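PDB 3P1T: putative histidinol-phosphate aminotransferase from Burkholderia pseudomallei, which is a putative pyridoxal 5'-phosphate-dependent aminotransferase, probably converting L-histidinol phosphate and 2-oxoglutarate to imidazolyl-oxopropyl phosphate and L-glutamate in histidine biosynthesis. Local coordinates for the interface of chains A and B. Numbering follows the deposited sequence. Chains: chain A/B, Putative histidinol-phosphate aminotransferase.

Contact 1: the interface of chains A and B. Residues chain A 46-48, 227; chain B 23, 197-198, 203, 206.
A:Tyr48 reaches across the dimer and places its phenol beside the active-site lysine of the other subunit, B:Lys198. The amine donates a hydrogen bond to the phenol, with NZ of B:Lys198 3.0 Å from OH of A:Tyr48. The two side chains cross at about a right angle. The B:Lys198 chain bends at chi2 (-59°), then runs nearly extended to bring NZ to the phenol. CB of B:Ala203 sits over one face of the A:Tyr48 ring, 4.0 Å from its centre, a CH-pi contact. The carbonyl O of B:Ala203 is well out of the ring plane, on the same side as its CB, and projects outside CD1 and CE1. At the opposite edge the backbone O of B:Phe23 is in the ring plane, 3.7 Å from CE2 of A:Tyr48.

B:Lys198 and B:Arg206 belong to the family's lysine motif, in which the lysine forms the Schiff base with the cofactor and the arginine binds its phosphate. A:Tyr48 is probably the tyrosine that the neighbouring subunit lends to that phosphate. NH1 of B:Arg206 is 3.8 Å from OH of A:Tyr48, too far for a hydrogen bond, and its guanidinium plane is turned 71° from the ring. CB of B:Arg206 packs against SG of A:Cys227 at 3.7 Å. Farther out, a water bridges the two backbones. It lies 2.7 Å from O of A:Asn46 and 2.7 Å from O of B:Ser197.

Contact 2: the interface of chains A and B. Residues chain A 38, 205, 232-233, 236; chain B 38, 42, 45, 232.
B:Leu232 packs its two methyl branches against different parts of chain A and loses 72 Å² of surface. CD1 of B:Leu232 meets the CD2 methyl of A:Leu205 at 3.7 Å. The same CD1 also touches CD1 of A:Ile38. CD2 of B:Leu232 takes the other branch of that isoleucine, lying 3.8 Å from CG2 of A:Ile38. The B:Leu232 and A:Ile38 side chains cross at about a right angle, and the leucine touches both isoleucine branches.

A:Ile38 divides its contacts in the same way. CG2 of A:Ile38, anti to the backbone N, points at the two-fold partner and comes 3.6 Å from CG2 of B:Ile38. Its other branch is extended (chi2 166°) and carries CD1 outward to chain B. There CD1 of A:Ile38 meets CD1 of B:Ile45 tip to tip at 3.8 Å. The CB of B:Ala42 closes in on this end, 3.9 Å from CD1 of A:Ile38.

A:Leu232 repeats the leucine role for the other copy. CD2 of A:Leu232 is 3.8 Å from CG2 of B:Ile38, and CD1 of A:Leu232 lies 4.0 Å from CB of B:Leu232. Both isoleucines and both leucines therefore interlock as branched aliphatic groups.

The patch lies around the molecular two-fold axis. Helix 32-41 and the start of helix 231-241 of each chain meet here, flanked by the 3-10 helix 42-44, B:Ile45 and the loop at A:Leu205.

Contact 1: the interface of chains A and B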
ATOM      1  N   ASN A  46       3.339 -16.513   0.104  1.00 34.81           N
ATOM      2  CA  ASN A  46       2.357 -17.121   1.006  1.00 35.10           C
ATOM      3  C   ASN A  46       2.631 -16.786   2.493  1.00 40.18           C
ATOM      4  O   ASN A  46       1.799 -17.094   3.354  1.00 39.49           O
ATOM      5  CB  ASN A  46       2.349 -18.662   0.816  1.00 33.57           C
ATOM      6  CG  ASN A  46       3.651 -19.372   1.114  1.00 40.93           C
ATOM      7  OD1 ASN A  46       4.738 -18.943   0.733  1.00 37.56           O
ATOM      8  ND2 ASN A  46       3.564 -20.521   1.741  1.00 36.55           N
ATOM      9  N   ARG A  47       3.808 -16.202   2.786  1.00 36.49           N
ATOM     10  CA  ARG A  47       4.268 -15.918   4.147  1.00 35.69           C
ATOM     11  C   ARG A  47       4.439 -14.456   4.381  1.00 42.06           C
ATOM     12  O   ARG A  47       4.895 -13.746   3.478  1.00 41.94           O
ATOM     13  CB  ARG A  47       5.637 -16.601   4.421  1.00 32.49           C
ATOM     14  CG  ARG A  47       5.704 -18.104   4.230  1.00 35.35           C
ATOM     15  CD  ARG A  47       5.029 -18.920   5.329  1.00 33.88           C
ATOM     16  NE  ARG A  47       5.141 -20.361   5.066  1.00 45.47           N
ATOM     17  CZ  ARG A  47       4.607 -21.314   5.823  1.00 56.11           C
ATOM     18  NH1 ARG A  47       3.919 -21.000   6.912  1.00 35.21           N
ATOM     19  NH2 ARG A  47       4.760 -22.590   5.498  1.00 48.11           N
ATOM     20  N   TYR A  48       4.184 -14.004   5.631  1.00 40.09           N
ATOM     21  CA  TYR A  48       4.408 -12.606   6.015  1.00 39.04           C
ATOM     22  C   TYR A  48       5.935 -12.295   5.955  1.00 43.39           C
ATOM     23  O   TYR A  48       6.743 -13.132   6.381  1.00 42.93           O
ATOM     24  CB  TYR A  48       3.819 -12.308   7.393  1.00 39.49           C
ATOM     25  CG  TYR A  48       2.300 -12.386   7.433  1.00 40.23           C
ATOM     26  CD1 TYR A  48       1.513 -11.366   6.904  1.00 39.95           C
ATOM     27  CD2 TYR A  48       1.649 -13.460   8.049  1.00 41.39           C
ATOM     28  CE1 TYR A  48       0.118 -11.431   6.945  1.00 39.36           C
ATOM     29  CE2 TYR A  48       0.250 -13.526   8.103  1.00 41.29           C
ATOM     30  CZ  TYR A  48      -0.507 -12.511   7.545  1.00 50.02           C
ATOM     31  OH  TYR A  48      -1.881 -12.558   7.585  1.00 61.32           O
ATOM     32  N   CYS A 227       2.058  -4.622   7.390  1.00 39.79           N
ATOM     33  CA  CYS A 227       2.576  -5.175   6.141  1.00 40.55           C
ATOM     34  C   CYS A 227       2.170  -4.248   4.965  1.00 43.49           C
ATOM     35  O   CYS A 227       1.671  -4.691   3.913  1.00 43.38           O
ATOM     36  CB  CYS A 227       2.076  -6.613   5.958  1.00 42.19           C
ATOM     37  SG  CYS A 227       2.762  -7.502   4.525  1.00 46.56           S
TER
ATOM     38  N   PHE B  23       0.860 -17.960  12.547  1.00 35.80           N
ATOM     39  CA  PHE B  23       0.248 -16.815  11.845  1.00 35.80           C
ATOM     40  C   PHE B  23      -0.831 -17.201  10.839  1.00 38.50           C
ATOM     41  O   PHE B  23      -1.249 -16.345  10.067  1.00 37.37           O
ATOM     42  CB  PHE B  23       1.296 -15.968  11.113  1.00 38.73           C
ATOM     43  CG  PHE B  23       2.318 -15.436  12.081  1.00 41.78           C
ATOM     44  CD1 PHE B  23       1.985 -14.431  12.988  1.00 45.16           C
ATOM     45  CD2 PHE B  23       3.593 -15.985  12.134  1.00 45.51           C
ATOM     46  CE1 PHE B  23       2.908 -13.993  13.934  1.00 46.85           C
ATOM     47  CE2 PHE B  23       4.517 -15.552  13.082  1.00 48.94           C
ATOM     48  CZ  PHE B  23       4.170 -14.555  13.973  1.00 47.25           C
ATOM     49  N   SER B 197      -5.008 -13.502   2.069  1.00 35.64           N
ATOM     50  CA  SER B 197      -3.860 -13.942   2.855  1.00 35.63           C
ATOM     51  C   SER B 197      -3.888 -15.432   3.244  1.00 42.76           C
ATOM     52  O   SER B 197      -2.823 -16.012   3.470  1.00 42.51           O
ATOM     53  CB  SER B 197      -3.753 -13.124   4.138  1.00 36.44           C
ATOM     54  OG  SER B 197      -3.375 -11.782   3.896  1.00 43.87           O
ATOM     55  N   LYS B 198      -5.078 -16.038   3.352  1.00 40.21           N
ATOM     56  CA  LYS B 198      -5.176 -17.395   3.857  1.00 39.36           C
ATOM     57  C   LYS B 198      -5.310 -18.359   2.700  1.00 43.18           C
ATOM     58  O   LYS B 198      -4.312 -18.645   2.045  1.00 43.78           O
ATOM     59  CB  LYS B 198      -6.345 -17.518   4.867  1.00 40.67           C
ATOM     60  CG  LYS B 198      -6.409 -16.399   5.943  1.00 32.37           C
ATOM     61  CD  LYS B 198      -5.167 -16.237   6.856  1.00 35.82           C
ATOM     62  CE  LYS B 198      -5.303 -15.075   7.835  1.00 35.91           C
ATOM     63  NZ  LYS B 198      -3.988 -14.536   8.294  1.00 42.96           N
ATOM     64  N   ALA B 203      -0.485 -14.005   1.765  1.00 35.67           N
ATOM     65  CA  ALA B 203      -0.269 -13.360   3.067  1.00 35.93           C
ATOM     66  C   ALA B 203       0.818 -12.280   3.035  1.00 41.67           C
ATOM     67  O   ALA B 203       0.655 -11.248   3.683  1.00 43.63           O
ATOM     68  CB  ALA B 203       0.094 -14.393   4.105  1.00 36.47           C
ATOM     69  N   ARG B 206      -0.564  -8.851   1.645  1.00 39.09           N
ATOM     70  CA  ARG B 206      -1.547  -8.197   2.517  1.00 39.58           C
ATOM     71  C   ARG B 206      -2.587  -7.442   1.640  1.00 42.04           C
ATOM     72  O   ARG B 206      -2.587  -6.209   1.563  1.00 42.27           O
ATOM     73  CB  ARG B 206      -0.839  -7.265   3.546  1.00 40.13           C
ATOM     74  CG  ARG B 206      -1.716  -6.718   4.673  1.00 40.48           C
ATOM     75  CD  ARG B 206      -2.254  -7.777   5.617  1.00 50.43           C
ATOM     76  NE  ARG B 206      -2.786  -7.151   6.829  1.00 56.03           N
ATOM     77  CZ  ARG B 206      -3.379  -7.804   7.817  1.00 67.51           C
ATOM     78  NH1 ARG B 206      -3.553  -9.118   7.745  1.00 42.22           N
ATOM     79  NH2 ARG B 206      -3.800  -7.149   8.892  1.00 66.74           N
TER
HETATM   80  O   HOH W   1      -0.766 -17.540   2.710  1.00 40.27           O

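Contact 2: the interface of chains A and B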
ATOM      1  N   ILE A  38      12.941 -10.528  -7.676  1.00 41.17           N
ATOM      2  CA  ILE A  38      11.476 -10.578  -7.672  1.00 40.03           C
ATOM      3  C   ILE A  38      11.042 -12.046  -7.893  1.00 45.98           C
ATOM      4  O   ILE A  38      10.247 -12.559  -7.107  1.00 46.50           O
ATOM      5  CB  ILE A  38      10.845  -9.591  -8.702  1.00 41.72           C
ATOM      6  CG1 ILE A  38      11.168  -8.122  -8.330  1.00 40.46           C
ATOM      7  CG2 ILE A  38       9.323  -9.777  -8.778  1.00 41.76           C
ATOM      8  CD1 ILE A  38      10.889  -7.095  -9.447  1.00 43.23           C
ATOM      9  N   LEU A 205       5.587   0.333  -8.705  1.00 37.33           N
ATOM     10  CA  LEU A 205       5.456  -0.134  -7.310  1.00 35.92           C
ATOM     11  C   LEU A 205       4.991   0.989  -6.406  1.00 40.62           C
ATOM     12  O   LEU A 205       4.460   0.723  -5.321  1.00 39.97           O
ATOM     13  CB  LEU A 205       6.760  -0.729  -6.769  1.00 35.69           C
ATOM     14  CG  LEU A 205       7.435  -1.795  -7.631  1.00 40.71           C
ATOM     15  CD1 LEU A 205       8.567  -2.418  -6.890  1.00 41.15           C
ATOM     16  CD2 LEU A 205       6.447  -2.862  -8.096  1.00 44.44           C
ATOM     17  N   LEU A 232       7.027  -8.849  -2.353  1.00 38.60           N
ATOM     18  CA  LEU A 232       7.494  -8.615  -3.731  1.00 38.12           C
ATOM     19  C   LEU A 232       8.103  -7.202  -3.873  1.00 42.80           C
ATOM     20  O   LEU A 232       9.210  -7.069  -4.406  1.00 42.91           O
ATOM     21  CB  LEU A 232       6.369  -8.812  -4.774  1.00 37.01           C
ATOM     22  CG  LEU A 232       5.769 -10.206  -4.894  1.00 40.11           C
ATOM     23  CD1 LEU A 232       4.573 -10.199  -5.822  1.00 38.55           C
ATOM     24  CD2 LEU A 232       6.821 -11.225  -5.335  1.00 40.90           C
ATOM     25  N   ASP A 233       7.409  -6.163  -3.360  1.00 38.04           N
ATOM     26  CA  ASP A 233       7.888  -4.790  -3.447  1.00 37.24           C
ATOM     27  C   ASP A 233       9.156  -4.602  -2.604  1.00 39.21           C
ATOM     28  O   ASP A 233      10.080  -3.920  -3.060  1.00 39.21           O
ATOM     29  CB  ASP A 233       6.793  -3.807  -3.021  1.00 38.50           C
ATOM     30  CG  ASP A 233       5.551  -3.777  -3.900  1.00 47.68           C
ATOM     31  OD1 ASP A 233       5.639  -4.186  -5.069  1.00 46.46           O
ATOM     32  OD2 ASP A 233       4.494  -3.340  -3.413  1.00 59.56           O
ATOM     33  N   ALA A 236      12.101  -6.145  -4.405  1.00 36.24           N
ATOM     34  CA  ALA A 236      12.333  -5.312  -5.577  1.00 35.71           C
ATOM     35  C   ALA A 236      13.161  -4.081  -5.176  1.00 42.80           C
ATOM     36  O   ALA A 236      14.264  -3.873  -5.715  1.00 43.92           O
ATOM     37  CB  ALA A 236      11.013  -4.904  -6.203  1.00 34.71           C
TER
ATOM     38  N   ILE B  38       4.224 -13.196 -11.998  1.00 39.32           N
ATOM     39  CA  ILE B  38       5.035 -12.235 -11.259  1.00 38.62           C
ATOM     40  C   ILE B  38       6.311 -11.970 -12.067  1.00 42.48           C
ATOM     41  O   ILE B  38       6.627 -10.808 -12.311  1.00 42.97           O
ATOM     42  CB  ILE B  38       5.319 -12.711  -9.800  1.00 41.31           C
ATOM     43  CG1 ILE B  38       4.005 -12.791  -8.982  1.00 40.14           C
ATOM     44  CG2 ILE B  38       6.304 -11.771  -9.098  1.00 42.48           C
ATOM     45  CD1 ILE B  38       4.052 -13.606  -7.684  1.00 40.47           C
ATOM     46  N   ALA B  42       7.623  -8.369 -13.659  1.00 44.51           N
ATOM     47  CA  ALA B  42       8.912  -7.863 -13.188  1.00 43.64           C
ATOM     48  C   ALA B  42       9.647  -7.089 -14.283  1.00 46.81           C
ATOM     49  O   ALA B  42      10.360  -6.147 -13.970  1.00 48.87           O
ATOM     50  CB  ALA B  42       9.776  -9.007 -12.691  1.00 43.89           C
ATOM     51  N   ILE B  45       8.145  -3.167 -14.277  1.00 42.25           N
ATOM     52  CA  ILE B  45       7.962  -2.451 -13.002  1.00 41.28           C
ATOM     53  C   ILE B  45       8.347  -0.957 -13.143  1.00 46.31           C
ATOM     54  O   ILE B  45       7.985  -0.168 -12.265  1.00 47.50           O
ATOM     55  CB  ILE B  45       8.732  -3.096 -11.822  1.00 43.16           C
ATOM     56  CG1 ILE B  45      10.254  -3.110 -12.070  1.00 44.23           C
ATOM     57  CG2 ILE B  45       8.168  -4.470 -11.512  1.00 41.91           C
ATOM     58  CD1 ILE B  45      11.074  -3.578 -10.920  1.00 53.19           C
ATOM     59  N   LEU B 232       3.354  -5.610  -9.419  1.00 36.64           N
ATOM     60  CA  LEU B 232       3.703  -6.962  -8.981  1.00 35.20           C
ATOM     61  C   LEU B 232       2.556  -7.608  -8.183  1.00 38.74           C
ATOM     62  O   LEU B 232       2.178  -8.732  -8.503  1.00 38.07           O
ATOM     63  CB  LEU B 232       5.000  -6.973  -8.153  1.00 34.87           C
ATOM     64  CG  LEU B 232       6.286  -6.523  -8.864  1.00 39.28           C
ATOM     65  CD1 LEU B 232       7.436  -6.442  -7.875  1.00 39.36           C
ATOM     66  CD2 LEU B 232       6.621  -7.414 -10.078  1.00 39.28           C
TER

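Contact 1 and contact 2 lie about 16 Å apart, measured between the centres of their C-alpha atoms, within one two-fold dimer interface. They have no residue in common but draw on the same stretches of sequence, partly from opposite chains. B:Ile45 of contact 2 corresponds to the stretch of A:Asn46 and A:Tyr48, and A:Leu205 to that of B:Ala203 and B:Arg206. These stretches thus link contact 2 to the two-fold twin of contact 1. A:Cys227 and A:Leu232 are close within one chain. Contact 2 is aliphatic packing near the axis, while contact 1 lies at the cofactor site. The dimer therefore appears to couple assembly to completion of both active sites.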